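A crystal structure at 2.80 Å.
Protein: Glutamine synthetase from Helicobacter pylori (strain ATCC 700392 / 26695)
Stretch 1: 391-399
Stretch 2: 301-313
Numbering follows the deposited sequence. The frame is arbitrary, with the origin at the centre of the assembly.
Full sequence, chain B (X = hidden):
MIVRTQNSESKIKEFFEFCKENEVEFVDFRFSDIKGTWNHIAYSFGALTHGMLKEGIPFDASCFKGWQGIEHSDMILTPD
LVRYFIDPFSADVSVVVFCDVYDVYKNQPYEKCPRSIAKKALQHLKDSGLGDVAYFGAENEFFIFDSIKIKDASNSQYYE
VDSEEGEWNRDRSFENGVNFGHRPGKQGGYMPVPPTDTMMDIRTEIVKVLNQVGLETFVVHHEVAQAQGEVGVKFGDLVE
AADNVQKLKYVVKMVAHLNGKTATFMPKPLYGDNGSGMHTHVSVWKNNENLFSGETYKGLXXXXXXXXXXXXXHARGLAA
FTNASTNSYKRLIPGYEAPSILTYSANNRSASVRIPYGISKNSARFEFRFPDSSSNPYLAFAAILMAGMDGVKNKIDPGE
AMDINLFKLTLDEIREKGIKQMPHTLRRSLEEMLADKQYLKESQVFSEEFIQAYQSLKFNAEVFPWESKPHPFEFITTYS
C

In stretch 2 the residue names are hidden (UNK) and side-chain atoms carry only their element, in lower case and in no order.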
ATOM      1  N   GLY B 391      15.103 -28.823  61.350  1.00 47.33           N
ATOM      2  CA  GLY B 391      15.144 -27.785  62.371  1.00 47.88           C
ATOM      3  C   GLY B 391      14.619 -28.256  63.714  1.00 46.86           C
ATOM      4  O   GLY B 391      15.164 -27.898  64.762  1.00 41.43           O
ATOM      5  N   VAL B 392      13.526 -29.028  63.704  1.00 44.00           N
ATOM      6  CA  VAL B 392      12.947 -29.504  64.956  1.00 47.98           C
ATOM      7  C   VAL B 392      13.804 -30.615  65.557  1.00 51.59           C
ATOM      8  O   VAL B 392      14.010 -30.673  66.778  1.00 52.44           O
ATOM      9  CB  VAL B 392      11.501 -29.984  64.727  1.00 45.84           C
ATOM     10  CG1 VAL B 392      10.975 -30.677  65.969  1.00 45.10           C
ATOM     11  CG2 VAL B 392      10.614 -28.834  64.348  1.00 45.17           C
ATOM     12  N   LYS B 393      14.348 -31.487  64.703  1.00 49.89           N
ATOM     13  CA  LYS B 393      15.226 -32.545  65.177  1.00 45.66           C
ATOM     14  C   LYS B 393      16.439 -31.947  65.862  1.00 45.73           C
ATOM     15  O   LYS B 393      16.739 -32.278  67.011  1.00 53.97           O
ATOM     16  CB  LYS B 393      15.641 -33.442  64.001  1.00 51.22           C
ATOM     17  CG  LYS B 393      14.483 -34.289  63.417  1.00 51.90           C
ATOM     18  CD  LYS B 393      14.841 -34.925  62.068  1.00 46.09           C
ATOM     19  CE  LYS B 393      15.689 -36.174  62.243  1.00 56.02           C
ATOM     20  NZ  LYS B 393      14.889 -37.370  62.674  1.00 55.85           N
ATOM     21  N   ASN B 394      17.117 -31.014  65.190  1.00 49.81           N
ATOM     22  CA  ASN B 394      18.362 -30.443  65.687  1.00 47.00           C
ATOM     23  C   ASN B 394      18.167 -29.151  66.474  1.00 54.05           C
ATOM     24  O   ASN B 394      19.147 -28.404  66.666  1.00 49.47           O
ATOM     25  CB  ASN B 394      19.341 -30.214  64.545  1.00 52.29           C
ATOM     26  CG  ASN B 394      19.672 -31.481  63.823  1.00 53.60           C
ATOM     27  OD1 ASN B 394      18.898 -32.441  63.868  1.00 51.35           O
ATOM     28  ND2 ASN B 394      20.831 -31.517  63.176  1.00 58.28           N
ATOM     29  N   LYS B 395      16.933 -28.862  66.898  1.00 50.41           N
ATOM     30  CA  LYS B 395      16.607 -27.691  67.708  1.00 46.37           C
ATOM     31  C   LYS B 395      17.330 -26.446  67.196  1.00 46.80           C
ATOM     32  O   LYS B 395      18.020 -25.749  67.938  1.00 47.41           O
ATOM     33  CB  LYS B 395      16.996 -27.957  69.160  1.00 49.76           C
ATOM     34  CG  LYS B 395      16.497 -29.273  69.763  1.00 53.57           C
ATOM     35  CD  LYS B 395      15.038 -29.252  70.243  1.00 55.76           C
ATOM     36  CE  LYS B 395      14.791 -30.353  71.275  1.00 51.39           C
ATOM     37  NZ  LYS B 395      13.467 -30.266  71.937  1.00 65.58           N
ATOM     38  N   ILE B 396      17.154 -26.149  65.909  1.00 53.66           N
ATOM     39  CA  ILE B 396      17.929 -25.082  65.274  1.00 53.55           C
ATOM     40  C   ILE B 396      17.319 -23.720  65.593  1.00 46.28           C
ATOM     41  O   ILE B 396      16.138 -23.472  65.329  1.00 43.81           O
ATOM     42  CB  ILE B 396      18.036 -25.296  63.753  1.00 49.93           C
ATOM     43  CG1 ILE B 396      18.740 -26.620  63.425  1.00 50.06           C
ATOM     44  CG2 ILE B 396      18.828 -24.152  63.130  1.00 49.33           C
ATOM     45  CD1 ILE B 396      19.137 -26.788  61.955  1.00 50.08           C
ATOM     46  N   ASP B 397      18.145 -22.823  66.112  1.00 51.25           N
ATOM     47  CA  ASP B 397      17.762 -21.441  66.398  1.00 52.38           C
ATOM     48  C   ASP B 397      17.719 -20.655  65.088  1.00 45.02           C
ATOM     49  O   ASP B 397      18.699 -20.659  64.336  1.00 44.37           O
ATOM     50  CB  ASP B 397      18.776 -20.804  67.368  1.00 46.54           C
ATOM     51  CG  ASP B 397      18.239 -19.575  68.078  1.00 54.81           C
ATOM     52  OD1 ASP B 397      18.019 -19.669  69.303  1.00 64.71           O
ATOM     53  OD2 ASP B 397      18.039 -18.518  67.442  1.00 57.01           O
ATOM     54  N   PRO B 398      16.624 -19.961  64.783  1.00 47.01           N
ATOM     55  CA  PRO B 398      16.557 -19.196  63.540  1.00 47.56           C
ATOM     56  C   PRO B 398      17.253 -17.853  63.618  1.00 47.49           C
ATOM     57  O   PRO B 398      17.237 -17.112  62.629  1.00 46.18           O
ATOM     58  CB  PRO B 398      15.046 -18.999  63.354  1.00 45.36           C
ATOM     59  CG  PRO B 398      14.539 -18.901  64.732  1.00 48.31           C
ATOM     60  CD  PRO B 398      15.389 -19.826  65.574  1.00 54.50           C
ATOM     61  N   GLY B 399      17.930 -17.602  64.737  1.00 45.29           N
ATOM     62  CA  GLY B 399      18.592 -16.338  64.971  1.00 48.85           C
ATOM     63  C   GLY B 399      17.632 -15.263  65.450  1.00 62.18           C
ATOM     64  O   GLY B 399      16.651 -15.527  66.162  1.00 57.75           O
ATOM     65  N   UNK B 301       5.436 -21.157  68.475  1.00 43.95           N
ATOM     66  CA  UNK B 301       6.030 -22.058  69.444  1.00 45.51           C
ATOM     67  C   UNK B 301       7.522 -22.256  69.199  1.00 54.25           C
ATOM     68  O   UNK B 301       8.050 -21.991  68.116  1.00 58.97           O
ATOM     69  o   UNK B 301       5.194 -23.951  68.131  1.00 56.32           O
ATOM     70  c   UNK B 301       5.282 -23.395  69.432  1.00 53.87           C
ATOM     71  N   UNK B 302       8.211 -22.695  70.257  1.00 61.91           N
ATOM     72  CA  UNK B 302       9.582 -23.189  70.112  1.00 65.39           C
ATOM     73  C   UNK B 302       9.664 -24.184  68.956  1.00 57.66           C
ATOM     74  O   UNK B 302      10.576 -24.122  68.129  1.00 49.74           O
ATOM     75  c   UNK B 302      10.037 -23.818  71.443  1.00 61.80           C
ATOM     76  c   UNK B 302      11.333 -25.674  72.652  1.00 73.21           C
ATOM     77  c   UNK B 302      11.217 -24.794  71.385  1.00 63.09           C
ATOM     78  o   UNK B 302      12.118 -26.662  72.638  1.00 71.47           O
ATOM     79  o   UNK B 302      10.639 -25.381  73.660  1.00 69.28           O
ATOM     80  N   UNK B 303       8.676 -25.073  68.862  1.00 58.68           N
ATOM     81  CA  UNK B 303       8.614 -26.031  67.767  1.00 55.31           C
ATOM     82  C   UNK B 303       8.650 -25.324  66.415  1.00 51.89           C
ATOM     83  O   UNK B 303       9.410 -25.713  65.518  1.00 50.43           O
ATOM     84  c   UNK B 303       7.819 -29.145  67.000  1.00 52.58           C
ATOM     85  c   UNK B 303       7.667 -30.137  66.036  1.00 50.88           C
ATOM     86  c   UNK B 303       6.376 -27.710  65.773  1.00 57.42           C
ATOM     87  c   UNK B 303       6.222 -28.695  64.802  1.00 55.21           C
ATOM     88  c   UNK B 303       6.874 -29.909  64.940  1.00 55.69           C
ATOM     89  c   UNK B 303       7.176 -27.924  66.877  1.00 48.00           C
ATOM     90  c   UNK B 303       7.343 -26.868  67.921  1.00 48.96           C
ATOM     91  N   UNK B 304       7.823 -24.284  66.249  1.00 52.56           N
ATOM     92  CA  UNK B 304       7.801 -23.514  65.002  1.00 51.12           C
ATOM     93  C   UNK B 304       9.103 -22.757  64.773  1.00 46.72           C
ATOM     94  O   UNK B 304       9.577 -22.665  63.638  1.00 51.73           O
ATOM     95  c   UNK B 304       6.621 -22.548  64.984  1.00 51.25           C
ATOM     96  N   UNK B 305       9.672 -22.160  65.821  1.00 44.88           N
ATOM     97  CA  UNK B 305      10.894 -21.388  65.615  1.00 50.61           C
ATOM     98  C   UNK B 305      12.070 -22.283  65.264  1.00 50.22           C
ATOM     99  O   UNK B 305      12.965 -21.862  64.521  1.00 44.98           O
ATOM    100  c   UNK B 305      11.210 -18.225  66.177  1.00 45.43           C
ATOM    101  c   UNK B 305      11.244 -20.576  66.857  1.00 55.49           C
ATOM    102  c   UNK B 305      10.528 -18.892  68.477  1.00 63.52           C
ATOM    103  c   UNK B 305      10.512 -19.263  67.020  1.00 56.62           C
ATOM    104  N   UNK B 306      12.088 -23.507  65.797  1.00 50.13           N
ATOM    105  CA  UNK B 306      13.081 -24.482  65.375  1.00 45.04           C
ATOM    106  C   UNK B 306      12.819 -24.918  63.939  1.00 45.08           C
ATOM    107  O   UNK B 306      13.755 -25.033  63.137  1.00 47.90           O
ATOM    108  n   UNK B 306      14.799 -24.506  67.826  1.00 47.70           N
ATOM    109  n   UNK B 306      14.255 -25.134  69.798  1.00 55.51           N
ATOM    110  c   UNK B 306      13.376 -25.737  68.934  1.00 50.14           C
ATOM    111  c   UNK B 306      15.106 -24.399  69.105  1.00 52.50           C
ATOM    112  c   UNK B 306      13.714 -25.348  67.683  1.00 48.10           C
ATOM    113  c   UNK B 306      13.098 -25.667  66.349  1.00 48.98           C
ATOM    114  N   UNK B 307      11.552 -25.110  63.578  1.00 38.94           N
ATOM    115  CA  UNK B 307      11.226 -25.329  62.172  1.00 47.90           C
ATOM    116  C   UNK B 307      11.810 -24.223  61.275  1.00 46.24           C
ATOM    117  O   UNK B 307      12.491 -24.504  60.279  1.00 40.42           O
ATOM    118  c   UNK B 307       8.775 -27.033  60.398  1.00 38.18           C
ATOM    119  c   UNK B 307       8.813 -25.175  58.417  1.00 29.61           C
ATOM    120  c   UNK B 307       8.351 -26.441  58.169  1.00 32.30           C
ATOM    121  c   UNK B 307       9.706 -25.411  62.024  1.00 41.18           C
ATOM    122  c   UNK B 307       9.246 -25.771  60.657  1.00 34.24           C
ATOM    123  c   UNK B 307       9.252 -24.845  59.640  1.00 33.60           C
ATOM    124  c   UNK B 307       8.333 -27.368  59.157  1.00 37.13           C
ATOM    125  N   UNK B 308      11.562 -22.957  61.631  1.00 36.22           N
ATOM    126  CA  UNK B 308      12.048 -21.837  60.832  1.00 42.87           C
ATOM    127  C   UNK B 308      13.566 -21.808  60.732  1.00 47.47           C
ATOM    128  O   UNK B 308      14.120 -21.456  59.679  1.00 38.73           O
ATOM    129  c   UNK B 308      11.841 -19.118  59.432  1.00 42.10           C
ATOM    130  c   UNK B 308      12.222 -19.271  60.872  1.00 47.95           C
ATOM    131  c   UNK B 308      11.823 -18.024  61.673  1.00 44.72           C
ATOM    132  c   UNK B 308      11.536 -20.524  61.421  1.00 56.04           C
ATOM    133  N   UNK B 309      14.255 -22.097  61.842  1.00 52.85           N
ATOM    134  CA  UNK B 309      15.706 -22.165  61.808  1.00 41.79           C
ATOM    135  C   UNK B 309      16.208 -23.216  60.837  1.00 44.68           C
ATOM    136  O   UNK B 309      17.229 -23.027  60.174  1.00 43.00           O
ATOM    137  N   UNK B 310      15.492 -24.340  60.737  1.00 47.04           N
ATOM    138  CA  UNK B 310      15.908 -25.368  59.799  1.00 47.01           C
ATOM    139  C   UNK B 310      15.691 -24.929  58.369  1.00 42.19           C
ATOM    140  O   UNK B 310      16.578 -25.080  57.525  1.00 41.64           O
ATOM    141  N   UNK B 311      14.544 -24.298  58.103  1.00 41.86           N
ATOM    142  CA  UNK B 311      14.280 -23.725  56.787  1.00 37.67           C
ATOM    143  C   UNK B 311      15.300 -22.638  56.463  1.00 33.95           C
ATOM    144  O   UNK B 311      15.788 -22.554  55.333  1.00 32.65           O
ATOM    145  c   UNK B 311      12.834 -23.198  56.718  1.00 37.43           C
ATOM    146  c   UNK B 311      11.851 -24.353  56.572  1.00 37.22           C
ATOM    147  c   UNK B 311      12.688 -22.207  55.574  1.00 31.97           C
ATOM    148  N   UNK B 312      15.641 -21.792  57.442  1.00 32.12           N
ATOM    149  CA  UNK B 312      16.629 -20.736  57.202  1.00 34.94           C
ATOM    150  C   UNK B 312      18.038 -21.291  57.018  1.00 39.02           C
ATOM    151  O   UNK B 312      18.829 -20.709  56.268  1.00 37.59           O
ATOM    152  c   UNK B 312      16.613 -19.696  58.334  1.00 31.50           C
ATOM    153  c   UNK B 312      15.448 -17.926  56.921  1.00 38.03           C
ATOM    154  c   UNK B 312      15.371 -17.779  59.465  1.00 35.60           C
ATOM    155  c   UNK B 312      15.434 -18.717  58.259  1.00 34.86           C
ATOM    156  N   UNK B 313      18.393 -22.371  57.735  1.00 39.67           N
ATOM    157  CA  UNK B 313      19.749 -22.917  57.654  1.00 40.08           C
ATOM    158  C   UNK B 313      20.023 -23.472  56.278  1.00 40.35           C
ATOM    159  O   UNK B 313      21.056 -23.170  55.665  1.00 46.52           O
ATOM    160  c   UNK B 313      21.339 -24.693  58.564  1.00 44.75           C
ATOM    161  n   UNK B 313      22.263 -24.249  62.822  1.00 50.73           N
ATOM    162  c   UNK B 313      22.462 -23.843  59.181  1.00 60.76           C
ATOM    163  n   UNK B 313      23.045 -25.705  61.240  1.00 51.48           N
ATOM    164  c   UNK B 313      19.962 -24.035  58.676  1.00 50.53           C
ATOM    165  c   UNK B 313      22.517 -24.531  61.557  1.00 54.92           C
ATOM    166  n   UNK B 313      22.240 -23.636  60.614  1.00 62.48           N
TER

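Position 301 carries one carbon and one oxygen, out of reach of stretch 1; the oxygen accepts a bond from N of position 304, 3.3 Å away, and caps the helix that follows. This is Ser301. At position 302 three carbons end in two oxygens, a carboxylate at the end of a two-carbon arm, and one of the oxygens lies 3.9 Å from Lys395 NZ; this is Glu302, and the pair is a long salt bridge. Position 303 has one carbon and a six-carbon ring with no oxygen. Val392 CG2 sits over one ring face, 3.9 Å from the centroid, and Val392 CG1 approaches a ring carbon to 3.4 Å; the residue is Phe303.

Position 304 bears a single carbon directed away from stretch 1: Ala304. At position 305 four carbons fork at the second, and a terminal carbon packs 3.7 Å from Pro398 CG, giving Leu305. Position 306 holds one carbon and a five-membered ring of three carbons and two nitrogens. One ring nitrogen donates to Ile396 O at 3.0 Å with a nearly straight angle of 168°, while Lys395 CB rests over the ring face, 4.0 Å from the centroid. The ring is the imidazole of His306, and the donor is ND1.

Position 307 again shows one carbon and a six-carbon ring. Its CA-to-CB bond points away, yet CB remains 4.2 Å from Val392 CG2; it is Phe307. Four carbons forked at the second, with a terminal carbon 3.8 Å from Pro398 CB, mark position 308 as Leu308. Positions 309 and 310 have no side-chain atoms. A CB at 309 would clash with Ile396 O, and one at 310 with Gly391 N; these are Gly309 and Gly310.

At position 311 one carbon carries two more, the pattern of Val311, whose CA-to-CB bond points away from stretch 1 and which makes no contact with it. Position 312 has four carbons forked at the second, a terminal one lying 3.7 Å from Pro398 O; this is Leu312. Position 313 extends through three carbons and a nitrogen to a carbon bearing two further nitrogens. Ile396 CD1 covers one face of this group, and a terminal nitrogen comes within 3.5 Å of Ile396 CG2; it is the guanidinium of Arg313.

The contact depends on close backbone approach. Gly391 and Gly310 bring their CA atoms to 3.6 Å, and the CA atoms of Pro398 and Gly309 are 3.5 Å apart, distances allowed by the bare glycine surfaces. His306 secures the loop at Ile396, which lies between Gly391 and Pro398 in sequence: Ile396 O receives both its ND1 hydrogen bond and a CA-H...O contact from His306 CA at 3.2 Å. Apolar packing around Val392 and Pro398 completes an interface burying 676 Å².

Stretch 2 301-313: SEFALHFLGGVLR
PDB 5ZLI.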